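Local coordinates for prophenoloxidase b (Marsupenaeus japonicus, PDB 3WKY), which is a type 3 copper phenoloxidase precursor of crustacean haemolymph, whose active form hydroxylates monophenols and oxidises o-diphenols at a dinuclear copper centre, at the interface of chains A and B. Coordinates in Å, arbitrary orientation; residue numbers count along the deposited sequence, not the author numbering. Chains: chain A/B, Prophenoloxidase b.

The interface of chains A and B. Residues chain A 684-686; chain B 415, 418, 630-631.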
loop_
_atom_site.group_PDB
_atom_site.type_symbol
_atom_site.label_atom_id
_atom_site.label_comp_id
_atom_site.label_asym_id
_atom_site.label_seq_id
_atom_site.Cartn_x
_atom_site.Cartn_y
_atom_site.Cartn_z
ATOM N N LEU A 684 2.140 -45.253 28.529
ATOM C CA LEU A 684 0.864 -45.473 27.847
ATOM C C LEU A 684 0.943 -46.571 26.781
ATOM O O LEU A 684 0.540 -46.358 25.633
ATOM C CB LEU A 684 0.372 -44.144 27.221
ATOM C CG LEU A 684 0.245 -42.972 28.196
ATOM C CD1 LEU A 684 -0.040 -41.661 27.454
ATOM C CD2 LEU A 684 -0.852 -43.231 29.232
ATOM N N PHE A 685 1.450 -47.742 27.176
ATOM C CA PHE A 685 1.571 -48.921 26.299
ATOM C C PHE A 685 2.698 -48.834 25.272
ATOM O O PHE A 685 3.418 -49.803 25.062
ATOM C CB PHE A 685 0.250 -49.274 25.607
ATOM C CG PHE A 685 -0.867 -49.605 26.554
ATOM C CD1 PHE A 685 -0.783 -50.714 27.384
ATOM C CD2 PHE A 685 -2.015 -48.824 26.599
ATOM C CE1 PHE A 685 -1.817 -51.027 28.254
ATOM C CE2 PHE A 685 -3.054 -49.130 27.464
ATOM C CZ PHE A 685 -2.955 -50.234 28.292
ATOM N N THR A 686 2.859 -47.681 24.629
ATOM C CA THR A 686 3.915 -47.537 23.634
ATOM C C THR A 686 4.642 -46.211 23.870
ATOM O O THR A 686 4.037 -45.257 24.352
ATOM C CB THR A 686 3.333 -47.619 22.187
ATOM O OG1 THR A 686 4.393 -47.588 21.223
ATOM C CG2 THR A 686 2.368 -46.464 21.914
ATOM N N THR B 415 -3.054 -45.908 19.337
ATOM C CA THR B 415 -3.104 -47.290 18.819
ATOM C C THR B 415 -4.384 -47.985 19.277
ATOM O O THR B 415 -5.064 -47.493 20.181
ATOM C CB THR B 415 -1.898 -48.107 19.313
ATOM O OG1 THR B 415 -1.981 -48.269 20.735
ATOM C CG2 THR B 415 -0.589 -47.405 18.939
ATOM N N GLN B 418 -4.207 -48.477 22.893
ATOM C CA GLN B 418 -4.371 -47.250 23.668
ATOM C C GLN B 418 -5.828 -46.808 23.778
ATOM O O GLN B 418 -6.156 -45.965 24.620
ATOM C CB GLN B 418 -3.517 -46.100 23.082
ATOM C CG GLN B 418 -2.024 -46.233 23.356
ATOM C CD GLN B 418 -1.240 -45.099 22.729
ATOM O OE1 GLN B 418 -1.437 -44.782 21.558
ATOM N NE2 GLN B 418 -0.350 -44.492 23.497
ATOM N N TRP B 630 -3.279 -40.327 31.083
ATOM C CA TRP B 630 -3.605 -39.978 29.696
ATOM C C TRP B 630 -3.517 -38.466 29.499
ATOM O O TRP B 630 -3.716 -37.703 30.448
ATOM C CB TRP B 630 -4.993 -40.501 29.317
ATOM C CG TRP B 630 -5.027 -42.015 29.281
ATOM C CD1 TRP B 630 -5.600 -42.840 30.203
ATOM C CD2 TRP B 630 -4.440 -42.868 28.282
ATOM N NE1 TRP B 630 -5.413 -44.161 29.839
ATOM C CE2 TRP B 630 -4.705 -44.206 28.665
ATOM C CE3 TRP B 630 -3.724 -42.634 27.101
ATOM C CZ2 TRP B 630 -4.266 -45.303 27.913
ATOM C CZ3 TRP B 630 -3.294 -43.722 26.348
ATOM C CH2 TRP B 630 -3.571 -45.048 26.760
ATOM N N PRO B 631 -3.198 -38.021 28.273
ATOM C CA PRO B 631 -3.136 -36.562 28.081
ATOM C C PRO B 631 -4.493 -35.919 28.369
ATOM O O PRO B 631 -5.528 -36.566 28.172
ATOM C CB PRO B 631 -2.802 -36.427 26.590
ATOM C CG PRO B 631 -2.014 -37.661 26.272
ATOM C CD PRO B 631 -2.724 -38.761 27.087
#
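The indole of B:Trp630 receives A:Leu684 on one face: methyl CD2 sits over the six-membered ring, 3.7 Å from its centroid and displaced toward the rim. At the indole edge, in the ring plane, lies CG of B:Gln418 from its own chain. The A:Phe685 side chain crosses that of B:Trp630 at about a right angle, the two rings inclined rather than perpendicular, and brings CE2 to 4.0 Å from CZ2 of the indole. The leucine runs antiparallel past the tryptophan, its CG anti to the carbonyl carbon (chi1 -55°). Its CD1 also touches CE3 of B:Trp630, at 3.8 Å, while reaching CD of B:Pro631, where the leucine and proline side chains meet tip to tip.

Beside this apolar contact, the carboxamide of B:Gln418 illustrates how an amide pinned by its own chain presents a fixed N-H to a partner's backbone. Its chain is extended beyond CG, and NE2 donates to the carbonyl O of A:Leu684 at 3.0 Å, lying in the carbonyl plane; the bond is bent (143° at the hydrogen). The backbone N of B:Thr415 donates to OE1 of B:Gln418 at 3.0 Å, on a lone pair, which orients NE2 toward chain A. OG1 of B:Thr415 in turn accepts from the backbone N of B:Gln418, at the start of helix 416-419. Methyl CG2 of A:Thr686 lies across the amide, 3.9 Å from CD of B:Gln418. An alanine in place of B:Gln418 would remove the hydrogen bonds of NE2 and OE1, and would probably leave the A:Leu684 carbonyl less firmly held.

The patch thus docks the C-terminal tail of one subunit against its neighbour, and so probably helps hold together the hexamer of the deposited assembly.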